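Lipoate-protein ligase, putative (PDB 1VQZ) is a putative member of the lipoate-protein ligase family, pairing a domain of the lipoyl protein ligase A/B type with a smaller C-terminal domain. Local coordinates at residues 291-297 against 325-329; 61-65 against 250-254; 90-96 against 159-165; 28-32 against 233-237. All blocks are in the same frame, centred on the assembly; numbering follows the deposited sequence.

Contact 1: residues 291-297 against 325-329. With EDO (1,2-ethanediol), chain S.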
loop_
_atom_site.group_PDB
_atom_site.type_symbol
_atom_site.label_atom_id
_atom_site.label_comp_id
_atom_site.label_asym_id
_atom_site.label_seq_id
_atom_site.Cartn_x
_atom_site.Cartn_y
_atom_site.Cartn_z
ATOM N N PHE A 291 -9.380 3.097 -3.958
ATOM C CA PHE A 291 -8.637 3.777 -5.022
ATOM C C PHE A 291 -7.151 3.882 -4.621
ATOM O O PHE A 291 -6.770 3.798 -3.452
ATOM C CB PHE A 291 -9.183 5.195 -5.270
ATOM C CG PHE A 291 -9.230 6.065 -4.031
ATOM C CD1 PHE A 291 -8.121 6.831 -3.649
ATOM C CD2 PHE A 291 -10.360 6.105 -3.255
ATOM C CE1 PHE A 291 -8.134 7.626 -2.507
ATOM C CE2 PHE A 291 -10.398 6.939 -2.102
ATOM C CZ PHE A 291 -9.267 7.655 -1.717
ATOM N N PHE A 292 -6.301 4.004 -5.615
ATOM C CA PHE A 292 -4.899 4.197 -5.359
ATOM C C PHE A 292 -4.468 5.563 -5.810
ATOM O O PHE A 292 -4.756 5.954 -6.910
ATOM C CB PHE A 292 -4.053 3.172 -6.103
ATOM C CG PHE A 292 -2.612 3.428 -5.940
ATOM C CD1 PHE A 292 -1.968 3.047 -4.754
ATOM C CD2 PHE A 292 -1.907 4.169 -6.886
ATOM C CE1 PHE A 292 -0.640 3.345 -4.553
ATOM C CE2 PHE A 292 -0.550 4.467 -6.685
ATOM C CZ PHE A 292 0.065 4.062 -5.507
ATOM N N GLY A 293 -3.706 6.249 -4.956
ATOM C CA GLY A 293 -3.016 7.458 -5.305
ATOM C C GLY A 293 -1.696 7.431 -4.574
ATOM O O GLY A 293 -1.573 6.906 -3.436
ATOM N N ILE A 294 -0.700 8.004 -5.209
ATOM C CA ILE A 294 0.671 8.036 -4.640
ATOM C C ILE A 294 0.755 8.925 -3.395
ATOM O O ILE A 294 1.557 8.670 -2.508
ATOM C CB ILE A 294 1.706 8.528 -5.683
ATOM C CG1 ILE A 294 1.917 7.489 -6.771
ATOM C CG2 ILE A 294 3.051 8.764 -5.040
ATOM C CD1 ILE A 294 2.507 8.103 -8.035
ATOM N N GLU A 295 -0.054 9.976 -3.372
ATOM C CA GLU A 295 -0.180 10.939 -2.260
ATOM C C GLU A 295 -1.532 10.849 -1.612
ATOM O O GLU A 295 -2.508 10.524 -2.262
ATOM C CB GLU A 295 0.017 12.391 -2.720
ATOM C CG GLU A 295 1.321 12.594 -3.387
ATOM C CD GLU A 295 1.726 14.051 -3.502
ATOM O OE1 GLU A 295 1.893 14.711 -2.473
ATOM O OE2 GLU A 295 1.951 14.493 -4.625
ATOM N N ASP A 296 -1.527 11.146 -0.314
ATOM C CA ASP A 296 -2.691 11.162 0.587
ATOM C C ASP A 296 -3.845 12.052 0.065
ATOM O O ASP A 296 -3.633 13.194 -0.335
ATOM C CB ASP A 296 -2.240 11.671 1.946
ATOM C CG ASP A 296 -3.161 11.266 3.066
ATOM O OD1 ASP A 296 -4.313 11.714 3.090
ATOM O OD2 ASP A 296 -2.698 10.518 3.953
ATOM N N VAL A 297 -5.041 11.491 0.091
ATOM C CA VAL A 297 -6.280 12.149 -0.353
ATOM C C VAL A 297 -6.643 13.394 0.493
ATOM O O VAL A 297 -7.477 14.198 0.083
ATOM C CB VAL A 297 -7.481 11.115 -0.480
ATOM C CG1 VAL A 297 -8.135 10.860 0.835
ATOM C CG2 VAL A 297 -8.506 11.584 -1.465
ATOM N N ARG A 325 -2.422 12.248 -8.940
ATOM C CA ARG A 325 -1.619 11.969 -7.746
ATOM C C ARG A 325 -2.453 11.313 -6.695
ATOM O O ARG A 325 -1.892 10.703 -5.802
ATOM C CB ARG A 325 -1.009 13.245 -7.181
ATOM C CG ARG A 325 -0.100 14.009 -8.158
ATOM C CD ARG A 325 1.175 13.228 -8.418
ATOM N NE ARG A 325 2.102 13.299 -7.290
ATOM C CZ ARG A 325 3.275 12.664 -7.224
ATOM N NH1 ARG A 325 3.696 11.887 -8.224
ATOM N NH2 ARG A 325 4.045 12.830 -6.163
ATOM N N TYR A 326 -3.777 11.448 -6.794
ATOM C CA TYR A 326 -4.707 11.056 -5.696
ATOM C C TYR A 326 -5.624 9.884 -6.031
ATOM O O TYR A 326 -5.944 9.050 -5.140
ATOM C CB TYR A 326 -5.522 12.285 -5.273
ATOM C CG TYR A 326 -4.610 13.422 -4.893
ATOM C CD1 TYR A 326 -3.847 13.357 -3.723
ATOM C CD2 TYR A 326 -4.447 14.517 -5.737
ATOM C CE1 TYR A 326 -2.983 14.382 -3.389
ATOM C CE2 TYR A 326 -3.589 15.551 -5.428
ATOM C CZ TYR A 326 -2.843 15.473 -4.272
ATOM O OH TYR A 326 -1.960 16.460 -3.988
ATOM N N PHE A 327 -6.117 9.865 -7.271
ATOM C CA PHE A 327 -7.042 8.818 -7.737
ATOM C C PHE A 327 -6.593 8.303 -9.090
ATOM O O PHE A 327 -6.965 8.838 -10.114
ATOM C CB PHE A 327 -8.500 9.304 -7.823
ATOM C CG PHE A 327 -9.019 10.007 -6.583
ATOM C CD1 PHE A 327 -8.924 11.389 -6.456
ATOM C CD2 PHE A 327 -9.694 9.315 -5.607
ATOM C CE1 PHE A 327 -9.450 12.053 -5.329
ATOM C CE2 PHE A 327 -10.208 9.950 -4.513
ATOM C CZ PHE A 327 -10.071 11.337 -4.359
ATOM N N ALA A 328 -5.746 7.288 -9.098
ATOM C CA ALA A 328 -5.270 6.735 -10.374
ATOM C C ALA A 328 -6.435 6.057 -11.120
ATOM O O ALA A 328 -7.188 5.244 -10.548
ATOM C CB ALA A 328 -4.094 5.756 -10.153
ATOM N N GLY A 329 -6.615 6.459 -12.369
ATOM C CA GLY A 329 -7.644 5.926 -13.247
ATOM C C GLY A 329 -9.052 6.441 -13.078
ATOM O O GLY A 329 -9.990 5.941 -13.724
HETATM C C1 EDO S . -6.057 10.228 6.136
HETATM O O1 EDO S . -6.029 11.324 5.136
HETATM C C2 EDO S . -5.811 8.773 5.666
HETATM O O2 EDO S . -5.158 7.824 6.561
HETATM O O HOH W 1 -7.285 4.041 -8.413
HETATM O O HOH W 2 -5.023 9.010 -2.503
HETATM O O HOH W 3 -0.406 16.098 -2.032
HETATM O O HOH W 4 0.538 16.788 -5.516
#
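Phe291 and Phe327 bring their rings together at a slant: the planes are 49° apart, and CE2 of Phe327 sits over the centre of one face of the Phe291 ring. Phe291 presents that face because its CG lies between the backbone N and the carbonyl carbon (chi1 55°). Val297 approaches the far end of Phe327, its CG2 3.3 Å from Phe327 CZ, so that buried ring meets both a flat ring and a methyl of branched valine. At the other end, Arg325 folds back at chi2 and chi3 and grips Glu295 side-on, with NE and NH2 both directed to the one oxygen OE2. Glu295 OE2 receives Arg325 NE, 2.9 Å away, on its anti lone pair, whereas NH2 meets the same oxygen from above the carboxylate plane. The two flat groups stand almost perpendicular, at 80°, and Tyr150 adds a cation-pi contact to the arginine. Two bonds between backbones tie the loops: Ala328 N to Phe292 O, 2.7 Å, and Glu295 N to Arg325 O, 3.1 Å. Gly293 suits the place between them, since its CA comes within 3.3 Å of Tyr326 O and a side chain would collide there. Waters link Tyr326 OH to both oxygens of Glu295. Such loop-to-loop pairing, apolar at one end and ionic at the other, joins the connections flanking helices 298-304 and 311-318 in the C-terminal domain of a lipoate-protein ligase.

Contact 2: residues 61-65 against 250-254. With EDO (1,2-ethanediol), chain Q.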
loop_
_atom_site.group_PDB
_atom_site.type_symbol
_atom_site.label_atom_id
_atom_site.label_comp_id
_atom_site.label_asym_id
_atom_site.label_seq_id
_atom_site.Cartn_x
_atom_site.Cartn_y
_atom_site.Cartn_z
ATOM N N THR A 61 -12.179 0.581 7.087
ATOM C CA THR A 61 -11.806 -0.714 7.633
ATOM C C THR A 61 -12.993 -1.464 8.221
ATOM O O THR A 61 -13.245 -2.625 7.863
ATOM C CB THR A 61 -10.707 -0.547 8.647
ATOM O OG1 THR A 61 -9.711 0.348 8.111
ATOM C CG2 THR A 61 -10.086 -1.900 8.973
ATOM N N ILE A 62 -13.798 -0.754 8.988
ATOM C CA ILE A 62 -14.929 -1.364 9.690
ATOM C C ILE A 62 -15.929 -1.962 8.718
ATOM O O ILE A 62 -16.595 -2.957 9.019
ATOM C CB ILE A 62 -15.599 -0.367 10.631
ATOM C CG1 ILE A 62 -16.479 -1.078 11.670
ATOM C CG2 ILE A 62 -16.498 0.646 9.884
ATOM C CD1 ILE A 62 -15.747 -1.956 12.556
ATOM N N GLU A 63 -16.013 -1.383 7.526
ATOM C CA GLU A 63 -16.978 -1.868 6.542
ATOM C C GLU A 63 -16.433 -2.913 5.578
ATOM O O GLU A 63 -17.174 -3.402 4.741
ATOM C CB GLU A 63 -17.480 -0.684 5.746
ATOM C CG GLU A 63 -18.302 0.285 6.543
ATOM C CD GLU A 63 -19.485 -0.393 7.220
ATOM O OE1 GLU A 63 -20.074 -1.305 6.601
ATOM O OE2 GLU A 63 -19.790 -0.024 8.373
ATOM N N GLU A 64 -15.143 -3.231 5.699
ATOM C CA GLU A 64 -14.416 -4.166 4.812
ATOM C C GLU A 64 -13.995 -5.479 5.432
ATOM O O GLU A 64 -13.783 -6.452 4.723
ATOM C CB GLU A 64 -13.114 -3.567 4.320
ATOM C CG GLU A 64 -13.160 -2.189 3.731
ATOM C CD GLU A 64 -14.200 -2.034 2.658
ATOM O OE1 GLU A 64 -14.262 -2.916 1.767
ATOM O OE2 GLU A 64 -14.955 -1.032 2.735
ATOM N N ILE A 65 -13.795 -5.493 6.736
ATOM C CA ILE A 65 -13.288 -6.675 7.431
ATOM C C ILE A 65 -14.388 -7.552 8.055
ATOM O O ILE A 65 -15.303 -7.041 8.752
ATOM C CB ILE A 65 -12.311 -6.223 8.566
ATOM C CG1 ILE A 65 -11.117 -5.496 7.964
ATOM C CG2 ILE A 65 -11.865 -7.408 9.474
ATOM C CD1 ILE A 65 -10.279 -6.359 7.067
ATOM N N TRP A 250 -5.974 4.543 14.406
ATOM C CA TRP A 250 -5.305 4.518 13.133
ATOM C C TRP A 250 -5.864 3.421 12.214
ATOM O O TRP A 250 -6.136 3.667 11.044
ATOM C CB TRP A 250 -3.785 4.346 13.306
ATOM C CG TRP A 250 -3.112 4.044 12.010
ATOM C CD1 TRP A 250 -2.578 2.819 11.619
ATOM C CD2 TRP A 250 -2.937 4.926 10.901
ATOM N NE1 TRP A 250 -2.102 2.907 10.324
ATOM C CE2 TRP A 250 -2.304 4.176 9.859
ATOM C CE3 TRP A 250 -3.270 6.271 10.656
ATOM C CZ2 TRP A 250 -1.995 4.724 8.639
ATOM C CZ3 TRP A 250 -2.953 6.822 9.394
ATOM C CH2 TRP A 250 -2.297 6.039 8.415
ATOM N N ASN A 251 -5.978 2.199 12.716
ATOM C CA ASN A 251 -6.285 1.046 11.822
ATOM C C ASN A 251 -7.737 1.072 11.332
ATOM O O ASN A 251 -8.022 0.710 10.175
ATOM C CB ASN A 251 -5.981 -0.284 12.537
ATOM C CG ASN A 251 -4.523 -0.492 12.791
ATOM O OD1 ASN A 251 -3.711 -0.180 11.949
ATOM N ND2 ASN A 251 -4.180 -1.080 13.927
ATOM N N TYR A 252 -8.625 1.487 12.234
ATOM C CA TYR A 252 -10.055 1.666 11.952
ATOM C C TYR A 252 -10.334 3.159 11.945
ATOM O O TYR A 252 -10.183 3.811 10.914
ATOM C CB TYR A 252 -10.875 0.927 13.014
ATOM C CG TYR A 252 -10.783 -0.579 12.871
ATOM C CD1 TYR A 252 -9.709 -1.290 13.397
ATOM C CD2 TYR A 252 -11.770 -1.294 12.206
ATOM C CE1 TYR A 252 -9.628 -2.711 13.273
ATOM C CE2 TYR A 252 -11.713 -2.692 12.073
ATOM C CZ TYR A 252 -10.628 -3.388 12.583
ATOM O OH TYR A 252 -10.575 -4.757 12.437
ATOM N N GLY A 253 -10.712 3.718 13.093
ATOM C CA GLY A 253 -10.742 5.182 13.261
ATOM C C GLY A 253 -12.129 5.760 13.402
ATOM O O GLY A 253 -13.109 5.120 13.050
ATOM N N LYS A 254 -12.202 6.993 13.889
ATOM C CA LYS A 254 -13.468 7.628 14.191
ATOM C C LYS A 254 -14.226 8.049 12.938
ATOM O O LYS A 254 -13.649 8.501 11.962
ATOM C CB LYS A 254 -13.251 8.852 15.104
HETATM C C1 EDO Q . -14.855 -4.938 14.376
HETATM O O1 EDO Q . -14.871 -3.624 14.918
HETATM C C2 EDO Q . -14.390 -5.118 12.933
HETATM O O2 EDO Q . -13.284 -6.061 12.852
#
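Tyr252 lays its ring against Thr61 and Ile62, and its side chain runs outward from CB. That carbon carries CG beside the backbone N and anti to the carbonyl carbon (chi1 -71°), which swings the ring back toward residues 61-65. CG and CD2 come first under the methyl of Thr61: CG2 stands 3.6 Å above the ring plane, displaced toward the rim, in a CH-pi contact 3.8 Å from the centroid. CD2 also has Ile62 CD1 at 4.0 Å, and CE2 is the ring atom closest to the threonine methyl. Tyr252 is the first residue to leave helical geometry after helix 248-251, so the contact fastens this helix end to the turn that precedes helix 67-73 in the lipoyl ligase A/B domain, with the ring of Trp248 stacked on Tyr252. At the tip, OH accepts a hydrogen bond from O2 of a 1,2-ethanediol, 3.0 Å away, and has Ile65 CG2 at 4.2 Å. Threonine suits its buried place by serving two chemistries from one CB: while the methyl covers the ring, OG1 donates to Asn251 O at 2.7 Å, in the carbonyl plane. The side chain of Asn251 turns elsewhere, its OD1 accepting from Arg79 N.

Contact 3: residues 90-96 against 159-165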
loop_
_atom_site.group_PDB
_atom_site.type_symbol
_atom_site.label_atom_id
_atom_site.label_comp_id
_atom_site.label_asym_id
_atom_site.label_seq_id
_atom_site.Cartn_x
_atom_site.Cartn_y
_atom_site.Cartn_z
ATOM N N ASP A 90 1.021 -13.588 5.121
ATOM C CA ASP A 90 1.372 -14.643 6.020
ATOM C C ASP A 90 2.885 -14.846 6.035
ATOM O O ASP A 90 3.637 -14.090 5.390
ATOM C CB ASP A 90 0.520 -15.918 5.743
ATOM C CG ASP A 90 0.928 -16.706 4.488
ATOM O OD1 ASP A 90 1.979 -16.463 3.873
ATOM O OD2 ASP A 90 0.146 -17.616 4.098
ATOM N N LEU A 91 3.346 -15.875 6.760
ATOM C CA LEU A 91 4.759 -16.108 6.911
ATOM C C LEU A 91 5.480 -16.496 5.600
ATOM O O LEU A 91 6.693 -16.577 5.596
ATOM C CB LEU A 91 5.025 -17.178 7.976
ATOM C CG LEU A 91 4.703 -16.734 9.394
ATOM C CD1 LEU A 91 5.098 -17.866 10.352
ATOM C CD2 LEU A 91 5.422 -15.396 9.813
ATOM N N ASN A 92 4.722 -16.745 4.532
ATOM C CA ASN A 92 5.265 -17.045 3.216
ATOM C C ASN A 92 5.033 -15.931 2.176
ATOM O O ASN A 92 5.176 -16.127 0.928
ATOM C CB ASN A 92 4.720 -18.383 2.745
ATOM C CG ASN A 92 5.331 -19.527 3.479
ATOM O OD1 ASN A 92 6.530 -19.707 3.413
ATOM N ND2 ASN A 92 4.519 -20.296 4.204
ATOM N N ASN A 93 4.730 -14.750 2.705
ATOM C CA ASN A 93 4.625 -13.510 1.913
ATOM C C ASN A 93 5.824 -12.669 2.242
ATOM O O ASN A 93 5.989 -12.290 3.394
ATOM C CB ASN A 93 3.342 -12.771 2.285
ATOM C CG ASN A 93 3.192 -11.457 1.542
ATOM O OD1 ASN A 93 2.871 -11.452 0.373
ATOM N ND2 ASN A 93 3.363 -10.350 2.236
ATOM N N LEU A 94 6.657 -12.377 1.254
ATOM C CA LEU A 94 7.895 -11.648 1.476
ATOM C C LEU A 94 7.691 -10.226 1.015
ATOM O O LEU A 94 7.468 -9.977 -0.169
ATOM C CB LEU A 94 9.058 -12.277 0.695
ATOM C CG LEU A 94 10.434 -11.622 0.873
ATOM C CD1 LEU A 94 10.832 -11.592 2.298
ATOM C CD2 LEU A 94 11.486 -12.350 0.010
ATOM N N ASN A 95 7.749 -9.316 1.983
ATOM C CA ASN A 95 7.612 -7.870 1.768
ATOM C C ASN A 95 8.950 -7.274 1.377
ATOM O O ASN A 95 9.988 -7.678 1.882
ATOM C CB ASN A 95 7.062 -7.208 3.067
ATOM C CG ASN A 95 5.654 -7.719 3.425
ATOM O OD1 ASN A 95 5.427 -8.366 4.466
ATOM N ND2 ASN A 95 4.743 -7.510 2.524
ATOM N N TYR A 96 8.920 -6.297 0.482
ATOM C CA TYR A 96 10.116 -5.553 0.102
ATOM C C TYR A 96 9.819 -4.080 0.283
ATOM O O TYR A 96 8.647 -3.625 0.129
ATOM C CB TYR A 96 10.583 -5.847 -1.356
ATOM C CG TYR A 96 9.606 -5.400 -2.422
ATOM C CD1 TYR A 96 8.583 -6.240 -2.878
ATOM C CD2 TYR A 96 9.681 -4.106 -2.942
ATOM C CE1 TYR A 96 7.667 -5.790 -3.836
ATOM C CE2 TYR A 96 8.787 -3.654 -3.868
ATOM C CZ TYR A 96 7.783 -4.480 -4.320
ATOM O OH TYR A 96 6.937 -3.957 -5.270
ATOM N N GLY A 159 6.068 -3.565 -1.564
ATOM C CA GLY A 159 5.121 -4.558 -2.037
ATOM C C GLY A 159 5.407 -5.929 -1.529
ATOM O O GLY A 159 6.215 -6.081 -0.635
ATOM N N CYS A 160 4.720 -6.909 -2.135
ATOM C CA CYS A 160 4.650 -8.311 -1.681
ATOM C C CYS A 160 5.150 -9.255 -2.789
ATOM O O CYS A 160 4.728 -9.161 -3.947
ATOM C CB CYS A 160 3.166 -8.684 -1.394
ATOM S SG CYS A 160 2.438 -7.688 -0.093
ATOM N N LEU A 161 6.023 -10.176 -2.428
ATOM C CA LEU A 161 6.398 -11.283 -3.300
ATOM C C LEU A 161 5.699 -12.535 -2.758
ATOM O O LEU A 161 5.867 -12.892 -1.586
ATOM C CB LEU A 161 7.910 -11.464 -3.261
ATOM C CG LEU A 161 8.705 -10.363 -3.967
ATOM C CD1 LEU A 161 10.061 -10.147 -3.325
ATOM C CD2 LEU A 161 8.890 -10.716 -5.441
ATOM N N LEU A 162 4.874 -13.161 -3.596
ATOM C CA LEU A 162 4.093 -14.344 -3.192
ATOM C C LEU A 162 4.986 -15.550 -3.338
ATOM O O LEU A 162 5.231 -16.006 -4.439
ATOM C CB LEU A 162 2.821 -14.535 -4.034
ATOM C CG LEU A 162 1.894 -13.312 -4.179
ATOM C CD1 LEU A 162 0.686 -13.639 -5.089
ATOM C CD2 LEU A 162 1.455 -12.816 -2.833
ATOM N N PHE A 163 5.483 -16.039 -2.193
ATOM C CA PHE A 163 6.329 -17.172 -2.195
ATOM C C PHE A 163 5.545 -18.457 -1.964
ATOM O O PHE A 163 5.661 -19.393 -2.766
ATOM C CB PHE A 163 7.522 -16.992 -1.259
ATOM C CG PHE A 163 8.518 -18.106 -1.380
ATOM C CD1 PHE A 163 8.378 -19.261 -0.613
ATOM C CD2 PHE A 163 9.554 -18.012 -2.294
ATOM C CE1 PHE A 163 9.275 -20.313 -0.800
ATOM C CE2 PHE A 163 10.433 -19.044 -2.483
ATOM C CZ PHE A 163 10.291 -20.189 -1.746
ATOM N N ASP A 164 4.744 -18.509 -0.910
ATOM C CA ASP A 164 3.824 -19.645 -0.705
ATOM C C ASP A 164 2.651 -19.239 0.178
ATOM O O ASP A 164 2.320 -19.886 1.172
ATOM C CB ASP A 164 4.557 -20.863 -0.102
ATOM C CG ASP A 164 3.739 -22.184 -0.180
ATOM O OD1 ASP A 164 2.693 -22.275 -0.883
ATOM O OD2 ASP A 164 4.216 -23.187 0.430
ATOM N N VAL A 165 2.044 -18.127 -0.186
ATOM C CA VAL A 165 0.976 -17.559 0.572
ATOM C C VAL A 165 -0.260 -18.454 0.425
ATOM O O VAL A 165 -0.522 -19.012 -0.660
ATOM C CB VAL A 165 0.687 -16.117 0.072
ATOM C CG1 VAL A 165 -0.422 -15.438 0.924
ATOM C CG2 VAL A 165 1.976 -15.306 0.097
HETATM O O HOH W 5 1.425 -19.971 3.705
#
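Two neighbouring antiparallel strands of the large mixed sheet in the lipoyl ligase A/B domain, 93-101 and 154-162, pair here. Leu94 and Leu161 form a hydrogen-bonded pair, joined by Leu94 N to Leu161 O at 3.0 Å and Leu161 N to Leu94 O at 2.7 Å; Tyr96 and Gly159 form the next. Just before strand 93-101, the single carbonyl oxygen Asn92 O accepts from both Phe163 N and Asp164 N, which follow strand 154-162. An Asx turn, Asp90 OD1 receiving Asn92 N, shapes the type I turn that starts strand 93-101, and a water joins Asp90 OD2 and Asn92 ND2 to Asp164 O. On one face the two leucines meet through their CB atoms, beneath helix 206-220 where Leu94 touches Phe209. On the other, the amide nitrogens of Asn93 and Asn95 both come to Cys160 SG from the same side: Asn93 ND2 gives a weak bond to Cys160 SG, 3.7 Å, while OD1 of Asn93 faces Cys160 CB. Glycine suits position 159 because the Tyr96 hydroxyl occupies the space a CB would take. With CG between the backbone N and the carbonyl carbon (chi1 65°), the tyrosine folds across its partner strand; its OH is bound to Asn146 OD1, the ring of Phe113 stacks on it, and Gly159 N stands 3.3 Å above the ring plane, offset toward the rim.

Contact 4: residues 28-32 against 233-237. With EDO (1,2-ethanediol), chain N; EDO (1,2-ethanediol), chain L.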
loop_
_atom_site.group_PDB
_atom_site.type_symbol
_atom_site.label_atom_id
_atom_site.label_comp_id
_atom_site.label_asym_id
_atom_site.label_seq_id
_atom_site.Cartn_x
_atom_site.Cartn_y
_atom_site.Cartn_z
ATOM N N ALA A 28 5.776 -0.086 11.433
ATOM C CA ALA A 28 6.379 1.090 12.112
ATOM C C ALA A 28 7.864 1.277 11.688
ATOM O O ALA A 28 8.353 2.403 11.440
ATOM C CB ALA A 28 6.246 0.942 13.619
ATOM N N LEU A 29 8.579 0.154 11.592
ATOM C CA LEU A 29 9.980 0.173 11.253
ATOM C C LEU A 29 10.153 0.670 9.824
ATOM O O LEU A 29 11.057 1.467 9.554
ATOM C CB LEU A 29 10.619 -1.204 11.482
ATOM C CG LEU A 29 12.140 -1.326 11.287
ATOM C CD1 LEU A 29 12.704 -2.356 12.139
ATOM C CD2 LEU A 29 12.545 -1.594 9.811
ATOM N N GLU A 30 9.264 0.234 8.922
ATOM C CA GLU A 30 9.325 0.671 7.521
ATOM C C GLU A 30 9.054 2.166 7.423
ATOM O O GLU A 30 9.767 2.893 6.694
ATOM C CB GLU A 30 8.331 -0.122 6.648
ATOM C CG GLU A 30 8.366 0.232 5.155
ATOM C CD GLU A 30 7.222 -0.385 4.403
ATOM O OE1 GLU A 30 6.080 -0.213 4.862
ATOM O OE2 GLU A 30 7.469 -1.048 3.363
ATOM N N GLU A 31 8.037 2.642 8.143
ATOM C CA GLU A 31 7.748 4.072 8.132
ATOM C C GLU A 31 8.906 4.911 8.687
ATOM O O GLU A 31 9.208 6.052 8.203
ATOM C CB GLU A 31 6.481 4.381 8.941
ATOM C CG GLU A 31 6.016 5.819 8.751
ATOM C CD GLU A 31 4.804 6.191 9.597
ATOM O OE1 GLU A 31 4.782 5.955 10.829
ATOM O OE2 GLU A 31 3.890 6.758 9.019
ATOM N N TYR A 32 9.539 4.380 9.728
ATOM C CA TYR A 32 10.696 5.035 10.326
ATOM C C TYR A 32 11.853 5.194 9.318
ATOM O O TYR A 32 12.451 6.252 9.203
ATOM C CB TYR A 32 11.160 4.281 11.558
ATOM C CG TYR A 32 12.113 5.097 12.387
ATOM C CD1 TYR A 32 11.641 6.078 13.263
ATOM C CD2 TYR A 32 13.479 4.895 12.304
ATOM C CE1 TYR A 32 12.511 6.880 14.025
ATOM C CE2 TYR A 32 14.382 5.682 13.079
ATOM C CZ TYR A 32 13.879 6.678 13.939
ATOM O OH TYR A 32 14.745 7.427 14.689
ATOM N N GLU A 233 16.721 4.426 18.579
ATOM C CA GLU A 233 15.867 4.299 17.372
ATOM C C GLU A 233 14.785 3.220 17.509
ATOM O O GLU A 233 13.630 3.420 17.089
ATOM C CB GLU A 233 16.717 4.035 16.121
ATOM C CG GLU A 233 17.618 5.232 15.736
ATOM C CD GLU A 233 18.651 4.897 14.640
ATOM O OE1 GLU A 233 19.345 3.866 14.778
ATOM O OE2 GLU A 233 18.778 5.679 13.659
ATOM N N LEU A 234 15.165 2.090 18.085
ATOM C CA LEU A 234 14.234 1.023 18.376
ATOM C C LEU A 234 13.105 1.495 19.315
ATOM O O LEU A 234 11.947 1.158 19.109
ATOM C CB LEU A 234 14.967 -0.188 18.969
ATOM C CG LEU A 234 15.666 -1.086 17.929
ATOM C CD1 LEU A 234 16.668 -2.121 18.558
ATOM C CD2 LEU A 234 14.661 -1.789 17.043
ATOM N N ALA A 235 13.447 2.297 20.313
ATOM C CA ALA A 235 12.429 2.918 21.183
ATOM C C ALA A 235 11.446 3.797 20.398
ATOM O O ALA A 235 10.227 3.710 20.604
ATOM C CB ALA A 235 13.100 3.736 22.333
ATOM N N GLU A 236 11.992 4.636 19.512
ATOM C CA GLU A 236 11.197 5.539 18.688
ATOM C C GLU A 236 10.269 4.718 17.764
ATOM O O GLU A 236 9.081 5.023 17.601
ATOM C CB GLU A 236 12.102 6.528 17.868
ATOM C CG GLU A 236 13.091 7.439 18.736
ATOM C CD GLU A 236 13.695 8.692 18.004
ATOM O OE1 GLU A 236 13.380 8.899 16.787
ATOM O OE2 GLU A 236 14.516 9.466 18.643
ATOM N N ILE A 237 10.816 3.676 17.156
ATOM C CA ILE A 237 10.030 2.761 16.353
ATOM C C ILE A 237 8.852 2.143 17.122
ATOM O O ILE A 237 7.735 2.123 16.639
ATOM C CB ILE A 237 10.907 1.673 15.687
ATOM C CG1 ILE A 237 11.784 2.323 14.609
ATOM C CG2 ILE A 237 10.030 0.556 15.047
ATOM C CD1 ILE A 237 12.899 1.445 14.148
HETATM C C1 EDO N . 6.277 9.543 12.411
HETATM O O1 EDO N . 6.730 9.343 11.076
HETATM C C2 EDO N . 5.537 8.281 12.815
HETATM O O2 EDO N . 4.253 8.214 12.201
HETATM C C1 EDO L . 2.456 -3.231 4.229
HETATM O O1 EDO L . 2.336 -4.094 3.122
HETATM C C2 EDO L . 3.468 -2.194 3.807
HETATM O O2 EDO L . 3.930 -1.473 4.928
HETATM O O HOH W 6 17.504 8.273 13.675
#
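Ile237 is the bump that fills the hollow between Leu29 and Tyr32, one helical turn apart on the opposing helix. Its three outer carbons divide the work. CG2 lies over the backbone of Leu29, 3.8 Å from Leu29 N, and reaches the CB atoms of both Ala28 and Leu29. CG1 presses on the face of the Tyr32 ring, 3.6 Å from Tyr32 CG, as a CH-pi contact 29° off the ring normal. Ile237 CD1 drops between the ring and the branch of leucine, 4.0 Å from Tyr32 CD2 and 4.1 Å from Leu29 CG. Ala28 suits its place beside the backbone of Ile237: its single methyl lets Ala28 CB come within 3.6 Å of Ile237 O.

Tyr32 is the longest projection of 28-32 into the contact. Holding CG anti to the backbone N (chi1 -166°), it runs out across helix 231-245 at about a right angle to Ile237 and ends between Glu233 and Glu236, one on each side of its tip. The hydroxyl donates to Glu236 OE1 at 2.9 Å; that oxygen lies in the plane of the ring, yet the hydroxyl meets it from well above the carboxylate plane. A water bridges Tyr32 OH to Glu233 OE2, which also accepts from Tyr227 OH. An aromatic ring with a polar end thus fits a site that is greasy at its base and acidic at its rim. The axes of the two short helical segments, 28-32 and 233-237, pass 9.9 Å apart at 116°, a steep helix-on-helix crossing in which helix 231-245 packs over helix 23-36 of the ligase domain.

In the fold
Contact 3 lies within the A/B-type ligase domain, and contact 4 sets helix 231-245 against helix 23-36; the two touch where Glu30 OE2 approaches Tyr96 O, 4.3 Å away as plain packing. Contact 3 is largely backbone pairing inside a sheet; contact 4 joins two helices through apolar side chains, with polar groups kept to its outer end. Contact 2 is also buried but much smaller, resting on one ring and one hydroxyl bond, and its helix 248-251 directly follows helix 231-245 of contact 4. Contact 1, only partly buried and in the C-terminal domain, lies about 24 Å from contact 3 between centres, across the chain's centre, and it alone has a salt bridge between its segments.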